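Local coordinates for beta-xylanase (Caldicellulosiruptor kristjanssonii, PDB 7NWN), which probably binds carbohydrate through this family 9 carbohydrate-binding module, which belongs to a multimodular, hyperthermostable xylanase-glucuronoyl esterase, at residues Trp65-Leu70 and Lys203-Asn208; Leu113-Asn118 and Lys123-Gly128. All coordinates share one frame; numbering follows the deposited sequence.

Contact 1. Residues Trp65-Leu70 and Lys203-Asn208; sequences WDDNAL and KGRSDN. With EDO (1,2-ethanediol), chain J.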
ATOM      1  N   TRP A  65      -7.633   8.251   3.146  1.00 33.86           N
ATOM      2  CA  TRP A  65      -8.228   7.641   4.328  1.00 32.02           C
ATOM      3  C   TRP A  65      -9.671   8.089   4.508  1.00 30.86           C
ATOM      4  O   TRP A  65     -10.037   9.185   4.102  1.00 34.03           O
ATOM      5  CB  TRP A  65      -7.434   8.012   5.590  1.00 36.12           C
ATOM      6  CG  TRP A  65      -7.565   9.452   6.011  1.00 33.00           C
ATOM      7  CD1 TRP A  65      -6.948  10.539   5.456  1.00 33.59           C
ATOM      8  CD2 TRP A  65      -8.344   9.949   7.113  1.00 33.71           C
ATOM      9  NE1 TRP A  65      -7.276  11.687   6.139  1.00 35.03           N
ATOM     10  CE2 TRP A  65      -8.116  11.349   7.179  1.00 37.77           C
ATOM     11  CE3 TRP A  65      -9.199   9.351   8.053  1.00 39.08           C
ATOM     12  CZ2 TRP A  65      -8.746  12.152   8.139  1.00 35.12           C
ATOM     13  CZ3 TRP A  65      -9.769  10.138   9.046  1.00 38.45           C
ATOM     14  CH2 TRP A  65      -9.581  11.525   9.043  1.00 32.72           C
ATOM     15  N   ASP A  66     -10.449   7.230   5.154  1.00 31.59           N
ATOM     16  CA  ASP A  66     -11.759   7.632   5.619  1.00 36.77           C
ATOM     17  C   ASP A  66     -11.912   7.181   7.072  1.00 38.40           C
ATOM     18  O   ASP A  66     -11.010   6.566   7.627  1.00 37.32           O
ATOM     19  CB  ASP A  66     -12.887   7.191   4.673  1.00 33.00           C
ATOM     20  CG  ASP A  66     -13.194   5.703   4.623  1.00 34.23           C
ATOM     21  OD1 ASP A  66     -12.927   4.982   5.607  1.00 34.01           O
ATOM     22  OD2 ASP A  66     -13.807   5.285   3.623  1.00 35.21           O
ATOM     23  N   ASP A  67     -13.111   7.369   7.626  1.00 36.65           N
ATOM     24  CA  ASP A  67     -13.348   7.079   9.030  1.00 41.38           C
ATOM     25  C   ASP A  67     -13.039   5.629   9.363  1.00 38.21           C
ATOM     26  O   ASP A  67     -12.799   5.380  10.533  1.00 42.97           O
ATOM     27  CB  ASP A  67     -14.795   7.376   9.468  1.00 38.43           C
ATOM     28  CG  ASP A  67     -15.094   8.869   9.446  1.00 49.67           C
ATOM     29  OD1 ASP A  67     -14.137   9.692   9.358  1.00 49.78           O
ATOM     30  OD2 ASP A  67     -16.265   9.199   9.429  1.00 52.03           O
ATOM     31  N   ASN A  68     -13.120   4.695   8.382  1.00 34.99           N
ATOM     32  CA  ASN A  68     -13.049   3.279   8.685  1.00 33.13           C
ATOM     33  C   ASN A  68     -11.777   2.584   8.154  1.00 34.80           C
ATOM     34  O   ASN A  68     -11.578   1.401   8.445  1.00 34.98           O
ATOM     35  CB  ASN A  68     -14.267   2.532   8.129  1.00 32.88           C
ATOM     36  CG  ASN A  68     -15.566   3.144   8.616  1.00 40.20           C
ATOM     37  OD1 ASN A  68     -15.771   3.218   9.822  1.00 41.44           O
ATOM     38  ND2 ASN A  68     -16.429   3.570   7.698  1.00 37.82           N
ATOM     39  N   ALA A  69     -10.986   3.259   7.313  1.00 33.40           N
ATOM     40  CA  ALA A  69     -10.065   2.542   6.429  1.00 32.70           C
ATOM     41  C   ALA A  69      -8.970   3.440   5.899  1.00 32.03           C
ATOM     42  O   ALA A  69      -9.136   4.660   5.754  1.00 34.49           O
ATOM     43  CB  ALA A  69     -10.790   1.910   5.257  1.00 29.35           C
ATOM     44  N   LEU A  70      -7.874   2.759   5.542  1.00 32.06           N
ATOM     45  CA  LEU A  70      -6.845   3.320   4.691  1.00 30.91           C
ATOM     46  C   LEU A  70      -6.955   2.683   3.299  1.00 32.63           C
ATOM     47  O   LEU A  70      -7.158   1.477   3.206  1.00 33.09           O
ATOM     48  CB  LEU A  70      -5.457   3.051   5.294  1.00 31.28           C
ATOM     49  CG  LEU A  70      -4.265   3.636   4.520  1.00 35.35           C
ATOM     50  CD1 LEU A  70      -4.200   5.162   4.575  1.00 34.61           C
ATOM     51  CD2 LEU A  70      -2.959   3.060   5.005  1.00 34.35           C
ATOM     52  N   LYS A 203      -4.959  13.982   7.182  1.00 43.58           N
ATOM     53  CA  LYS A 203      -5.554  15.320   7.221  1.00 44.30           C
ATOM     54  C   LYS A 203      -6.825  15.396   6.340  1.00 49.19           C
ATOM     55  O   LYS A 203      -7.178  14.449   5.608  1.00 41.50           O
ATOM     56  CB  LYS A 203      -4.488  16.282   6.696  1.00 44.15           C
ATOM     57  CG  LYS A 203      -4.174  16.150   5.203  1.00 49.71           C
ATOM     58  CD  LYS A 203      -3.273  17.263   4.719  1.00 65.49           C
ATOM     59  CE  LYS A 203      -3.107  17.394   3.222  1.00 67.11           C
ATOM     60  NZ  LYS A 203      -4.418  17.363   2.542  1.00 74.17           N
ATOM     61  N   GLY A 204      -7.550  16.525   6.462  1.00 50.31           N
ATOM     62  CA  GLY A 204      -8.504  17.015   5.470  1.00 48.91           C
ATOM     63  C   GLY A 204      -9.948  16.598   5.742  1.00 43.02           C
ATOM     64  O   GLY A 204     -10.803  16.747   4.878  1.00 50.19           O
ATOM     65  N   ARG A 205     -10.226  15.977   6.896  1.00 40.32           N
ATOM     66  CA  ARG A 205     -11.606  15.594   7.127  1.00 49.37           C
ATOM     67  C   ARG A 205     -12.352  16.822   7.650  1.00 54.16           C
ATOM     68  O   ARG A 205     -11.898  17.426   8.613  1.00 53.91           O
ATOM     69  CB  ARG A 205     -11.705  14.527   8.213  1.00 38.94           C
ATOM     70  CG  ARG A 205     -13.107  13.956   8.307  1.00 38.96           C
ATOM     71  CD  ARG A 205     -13.141  13.085   9.524  1.00 41.55           C
ATOM     72  NE  ARG A 205     -14.380  12.362   9.542  1.00 53.83           N
ATOM     73  CZ  ARG A 205     -15.476  12.790  10.155  1.00 70.57           C
ATOM     74  NH1 ARG A 205     -15.461  13.947  10.805  1.00 73.32           N
ATOM     75  NH2 ARG A 205     -16.575  12.059  10.116  1.00 66.42           N
ATOM     76  N   SER A 206     -13.499  17.163   7.054  1.00 51.59           N
ATOM     77  CA  SER A 206     -14.311  18.256   7.572  1.00 52.46           C
ATOM     78  C   SER A 206     -14.820  17.937   8.971  1.00 60.84           C
ATOM     79  O   SER A 206     -15.155  16.789   9.277  1.00 67.71           O
ATOM     80  CB  SER A 206     -15.479  18.526   6.723  1.00 56.64           C
ATOM     81  OG  SER A 206     -16.403  19.257   7.500  1.00 67.51           O
ATOM     82  N   ASP A 207     -14.942  18.980   9.795  1.00 71.54           N
ATOM     83  CA  ASP A 207     -15.483  18.789  11.133  1.00 84.55           C
ATOM     84  C   ASP A 207     -17.011  18.747  11.094  1.00 84.21           C
ATOM     85  O   ASP A 207     -17.629  17.922  11.763  1.00 95.23           O
ATOM     86  CB  ASP A 207     -14.839  19.753  12.130  1.00 81.92           C
ATOM     87  CG  ASP A 207     -13.470  19.251  12.547  1.00 87.79           C
ATOM     88  OD1 ASP A 207     -13.407  18.129  13.089  1.00 87.91           O
ATOM     89  OD2 ASP A 207     -12.478  19.961  12.292  1.00 92.80           O
ATOM     90  N   ASN A 208     -17.600  19.599  10.252  1.00100.14           N
ATOM     91  CA  ASN A 208     -19.040  19.781  10.164  1.00105.31           C
ATOM     92  C   ASN A 208     -19.626  18.618   9.365  1.00117.04           C
ATOM     93  O   ASN A 208     -20.323  17.783   9.939  1.00124.31           O
ATOM     94  CB  ASN A 208     -19.370  21.158   9.577  1.00 96.21           C
ATOM     95  CG  ASN A 208     -18.155  22.070   9.515  1.00107.08           C
ATOM     96  OD1 ASN A 208     -17.344  22.099  10.437  1.00109.88           O
ATOM     97  ND2 ASN A 208     -17.995  22.807   8.426  1.00100.20           N
TER
HETATM   98  C1  EDO J 309     -14.540   2.252  12.806  1.00 91.08           C
HETATM   99  O1  EDO J 309     -13.927   3.530  12.876  1.00 83.67           O
HETATM  100  C2  EDO J 309     -13.616   1.151  13.157  1.00 83.75           C
HETATM  101  O2  EDO J 309     -13.543   0.911  14.556  1.00 81.10           O

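Contact 2. Residues Leu113-Asn118 and Lys123-Gly128; sequences LHYRVN and KTTDAG. With EDO (1,2-ethanediol), chain I.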
ATOM      1  N   LEU A 113       0.785  -4.525  10.789  1.00 40.87           N
ATOM      2  CA  LEU A 113       0.195  -5.237   9.651  1.00 38.61           C
ATOM      3  C   LEU A 113       1.231  -5.319   8.536  1.00 34.72           C
ATOM      4  O   LEU A 113       1.955  -4.348   8.271  1.00 33.46           O
ATOM      5  CB  LEU A 113      -1.061  -4.512   9.156  1.00 35.63           C
ATOM      6  CG  LEU A 113      -2.152  -4.209  10.209  1.00 39.86           C
ATOM      7  CD1 LEU A 113      -3.306  -3.445   9.561  1.00 36.14           C
ATOM      8  CD2 LEU A 113      -2.674  -5.467  10.908  1.00 38.03           C
ATOM      9  N   HIS A 114       1.219  -6.478   7.862  1.00 35.74           N
ATOM     10  CA  HIS A 114       2.023  -6.649   6.657  1.00 39.50           C
ATOM     11  C   HIS A 114       1.260  -7.549   5.678  1.00 35.87           C
ATOM     12  O   HIS A 114       1.099  -8.754   5.919  1.00 32.88           O
ATOM     13  CB  HIS A 114       3.424  -7.181   7.024  1.00 39.34           C
ATOM     14  CG  HIS A 114       4.330  -7.391   5.863  1.00 42.33           C
ATOM     15  ND1 HIS A 114       5.430  -8.222   5.923  1.00 41.03           N
ATOM     16  CD2 HIS A 114       4.290  -6.907   4.603  1.00 39.81           C
ATOM     17  CE1 HIS A 114       6.039  -8.229   4.769  1.00 45.46           C
ATOM     18  NE2 HIS A 114       5.359  -7.438   3.941  1.00 42.20           N
ATOM     19  N   TYR A 115       0.763  -6.910   4.615  1.00 32.78           N
ATOM     20  CA  TYR A 115      -0.100  -7.566   3.634  1.00 33.04           C
ATOM     21  C   TYR A 115       0.614  -7.535   2.284  1.00 32.09           C
ATOM     22  O   TYR A 115       1.493  -6.696   2.079  1.00 30.86           O
ATOM     23  CB  TYR A 115      -1.409  -6.781   3.504  1.00 35.72           C
ATOM     24  CG  TYR A 115      -2.297  -6.842   4.728  1.00 35.60           C
ATOM     25  CD1 TYR A 115      -2.671  -8.045   5.305  1.00 37.26           C
ATOM     26  CD2 TYR A 115      -2.806  -5.674   5.282  1.00 37.59           C
ATOM     27  CE1 TYR A 115      -3.498  -8.076   6.431  1.00 38.60           C
ATOM     28  CE2 TYR A 115      -3.682  -5.698   6.367  1.00 38.17           C
ATOM     29  CZ  TYR A 115      -3.997  -6.899   6.975  1.00 42.55           C
ATOM     30  OH  TYR A 115      -4.853  -6.916   8.048  1.00 37.28           O
ATOM     31  N   ARG A 116       0.201  -8.442   1.392  1.00 33.90           N
ATOM     32  CA  ARG A 116       0.801  -8.574   0.052  1.00 33.95           C
ATOM     33  C   ARG A 116      -0.331  -8.964  -0.897  1.00 28.88           C
ATOM     34  O   ARG A 116      -1.227  -9.699  -0.484  1.00 29.81           O
ATOM     35  CB  ARG A 116       1.864  -9.703   0.051  1.00 33.90           C
ATOM     36  CG  ARG A 116       2.631  -9.909  -1.269  1.00 34.22           C
ATOM     37  CD  ARG A 116       3.619 -11.118  -1.206  1.00 36.16           C
ATOM     38  NE  ARG A 116       4.686 -10.859  -0.214  1.00 36.55           N
ATOM     39  CZ  ARG A 116       4.696 -11.313   1.049  1.00 34.37           C
ATOM     40  NH1 ARG A 116       3.744 -12.132   1.489  1.00 35.41           N
ATOM     41  NH2 ARG A 116       5.661 -10.927   1.867  1.00 35.52           N
ATOM     42  N   VAL A 117      -0.289  -8.453  -2.149  1.00 31.16           N
ATOM     43  CA  VAL A 117      -1.234  -8.898  -3.165  1.00 30.17           C
ATOM     44  C   VAL A 117      -0.458  -8.924  -4.481  1.00 28.95           C
ATOM     45  O   VAL A 117       0.343  -8.011  -4.751  1.00 30.21           O
ATOM     46  CB  VAL A 117      -2.492  -7.986  -3.243  1.00 33.10           C
ATOM     47  CG1 VAL A 117      -2.154  -6.511  -3.418  1.00 27.65           C
ATOM     48  CG2 VAL A 117      -3.512  -8.442  -4.275  1.00 30.63           C
ATOM     49  N   ASN A 118      -0.611 -10.022  -5.233  1.00 30.92           N
ATOM     50  CA  ASN A 118       0.042 -10.119  -6.534  1.00 33.96           C
ATOM     51  C   ASN A 118      -0.855  -9.551  -7.650  1.00 35.35           C
ATOM     52  O   ASN A 118      -2.002  -9.192  -7.404  1.00 33.58           O
ATOM     53  CB  ASN A 118       0.522 -11.553  -6.784  1.00 30.11           C
ATOM     54  CG  ASN A 118      -0.551 -12.544  -7.199  1.00 34.50           C
ATOM     55  OD1 ASN A 118      -1.692 -12.194  -7.482  1.00 33.69           O
ATOM     56  ND2 ASN A 118      -0.175 -13.816  -7.286  1.00 34.59           N
ATOM     57  N   LYS A 123      -3.936 -12.616  -2.419  1.00 31.99           N
ATOM     58  CA  LYS A 123      -3.492 -11.923  -1.220  1.00 33.70           C
ATOM     59  C   LYS A 123      -2.858 -12.881  -0.209  1.00 32.02           C
ATOM     60  O   LYS A 123      -3.363 -13.979   0.010  1.00 32.19           O
ATOM     61  CB  LYS A 123      -4.718 -11.346  -0.503  1.00 37.20           C
ATOM     62  CG  LYS A 123      -5.394 -10.179  -1.215  1.00 35.13           C
ATOM     63  CD  LYS A 123      -6.852 -10.075  -0.716  1.00 37.39           C
ATOM     64  CE  LYS A 123      -7.817 -11.010  -1.419  1.00 40.94           C
ATOM     65  NZ  LYS A 123      -8.013 -10.675  -2.873  1.00 41.57           N
ATOM     66  N   THR A 124      -1.833 -12.384   0.504  1.00 32.55           N
ATOM     67  CA  THR A 124      -1.269 -13.098   1.648  1.00 37.67           C
ATOM     68  C   THR A 124      -1.095 -12.100   2.803  1.00 33.62           C
ATOM     69  O   THR A 124      -0.942 -10.890   2.569  1.00 34.69           O
ATOM     70  CB  THR A 124       0.070 -13.787   1.288  1.00 34.89           C
ATOM     71  OG1 THR A 124       0.839 -12.884   0.502  1.00 35.65           O
ATOM     72  CG2 THR A 124      -0.106 -15.069   0.502  1.00 37.25           C
ATOM     73  N   THR A 125      -1.119 -12.624   4.040  1.00 35.80           N
ATOM     74  CA  THR A 125      -0.752 -11.811   5.204  1.00 38.41           C
ATOM     75  C   THR A 125       0.533 -12.354   5.862  1.00 39.34           C
ATOM     76  O   THR A 125       0.612 -13.528   6.140  1.00 32.58           O
ATOM     77  CB  THR A 125      -1.892 -11.771   6.241  1.00 41.82           C
ATOM     78  OG1 THR A 125      -1.397 -11.066   7.384  1.00 42.80           O
ATOM     79  CG2 THR A 125      -2.398 -13.139   6.657  1.00 41.99           C
ATOM     80  N   ASP A 126       1.549 -11.523   6.083  1.00 37.45           N
ATOM     81  CA  ASP A 126       2.645 -11.940   6.960  1.00 39.45           C
ATOM     82  C   ASP A 126       2.414 -11.497   8.424  1.00 44.36           C
ATOM     83  O   ASP A 126       3.112 -11.941   9.343  1.00 39.81           O
ATOM     84  CB  ASP A 126       3.970 -11.392   6.444  1.00 36.39           C
ATOM     85  CG  ASP A 126       4.364 -11.958   5.074  1.00 39.60           C
ATOM     86  OD1 ASP A 126       3.666 -12.846   4.581  1.00 44.26           O
ATOM     87  OD2 ASP A 126       5.306 -11.453   4.485  1.00 43.46           O
ATOM     88  N   ALA A 127       1.470 -10.585   8.655  1.00 38.19           N
ATOM     89  CA  ALA A 127       1.152 -10.105   9.999  1.00 40.15           C
ATOM     90  C   ALA A 127      -0.175  -9.361   9.901  1.00 42.90           C
ATOM     91  O   ALA A 127      -0.308  -8.457   9.055  1.00 37.34           O
ATOM     92  CB  ALA A 127       2.220  -9.139  10.484  1.00 32.92           C
ATOM     93  N   GLY A 128      -1.116  -9.746  10.766  1.00 42.83           N
ATOM     94  CA  GLY A 128      -2.416  -9.110  10.902  1.00 41.71           C
ATOM     95  C   GLY A 128      -3.512  -9.935  10.245  1.00 42.51           C
ATOM     96  O   GLY A 128      -3.258 -10.781   9.408  1.00 46.38           O
TER
HETATM   97  C1  EDO I 308       0.484  -9.243  14.734  1.00 82.93           C
HETATM   98  O1  EDO I 308       1.413  -8.367  14.010  1.00 60.64           O
HETATM   99  C2  EDO I 308      -0.633 -10.056  14.095  1.00 73.73           C
HETATM  100  O2  EDO I 308      -0.268 -11.226  13.335  1.00 85.22           O

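Contact 1. Residues Trp65-Leu70 and Lys203-Asn208
Arg205 grips the carboxylate of Asp67 side-on with two nitrogens. NE gives a hydrogen bond to OD1 of Asp67 at 2.7 Å, and NH2 of Arg205 gives one to OD2 of Asp67 at 3.0 Å. Both oxygens are met on their syn side. The two flat groups are not coplanar: their planes stand 35° apart, and the NE bond is the more bent of the two. This pair of hydrogen bonds makes a salt bridge between a turn and the chain after strand 198-202. Arg205 reaches it with an extended chain, CG lying opposite the backbone N (chi1 -171°). Asp67 OD1 also has a weak hydrogen bond from Tyr27 OH.

The second polar link is made by Trp65. Its indole NE1 gives a hydrogen bond to the carbonyl O of Lys203 at 2.8 Å. The acceptor lies close to the ring plane, at the edge. Trp65 is buried, so this bond satisfies its indole N-H inside the protein.

Asp66 to Ala69 form a type I beta turn, which joins antiparallel strands 58-66 and 69-77 as a tight hairpin. Asp66 OD1 accepts from Asn68 N at 2.8 Å, an Asx turn. A 1,2-ethanediol, probably from the crystallisation liquor, gives a hydrogen bond to Asp67 O.

Packing adds to these bonds. The six-membered end of the indole meets the aliphatic part of Arg205: CH2 of Trp65 is 3.8 Å from Arg205 CB and 3.9 Å from Arg205 CD. The two side chains cross at about a right angle. Tyr27 packs edge-to-face with the Trp65 ring and also touches Arg205. The Lys203 side chain sets out away from residues 65-70, and its NZ bonds to Ser26 OG.

Contact 2. Residues Leu113-Asn118 and Lys123-Gly128
Residues 113-118 and 123-125 run antiparallel, with 4.7 Å between their axes. Arg116 and Thr124 are a hydrogen-bonded pair. Asp126 and Ala127 both face His114, a classic beta bulge. His114 N gives a nearly straight bond to Ala127 O (2.8 Å, 170°). His114 O accepts from Asp126 N at 2.8 Å and only weakly from Ala127 N.

Arg116 holds Asp126 end-on: NH2 meets OD2 of Asp126 at 2.7 Å and NH1 meets OD1 of Asp126 at 3.2 Å. NH1 also bonds to Thr124 OG1. A bend at chi3 (-65°) turns the guanidinium back along the strand toward Asp126, and NE pairs with Glu95. With an alanine in place of this arginine, the Asp126 carboxylate would probably lose its charge mate and Thr124 OG1 this donor.

The His114 ring lies beside Asp126, its plane nearly perpendicular to the carboxylate, while NE2 bonds to Glu95. Tyr115 and Thr125 lie side by side among the residues that point to the other face with Val117 and Lys123. Tyr115 OH bonds to Asp129 O. Thr125 OG1 donates to Gly128 O at 2.8 Å. The whole is a bulged beta hairpin at the margin of the larger sheet of this module.

The centre of contact 1 lies about 18 Å from the chain centre, and Trp65 is the one buried residue of the four that touch. Contact 2 is centred about 10 Å out, with five of eleven buried. Contact 2 is nested within the chain that contact 1 closes. Contact 1 joins a hairpin turn of the four-stranded sheet to the loop after strand 198-202, so side chains supply every donor. Contact 2 pairs neighbouring strands of the larger sheet, and backbone bonds carry much of it. Each has an arginine-aspartate pair, but in contact 1 it ties two parts of the fold and in contact 2 it lies on one hairpin. Strand 143-151 touches both.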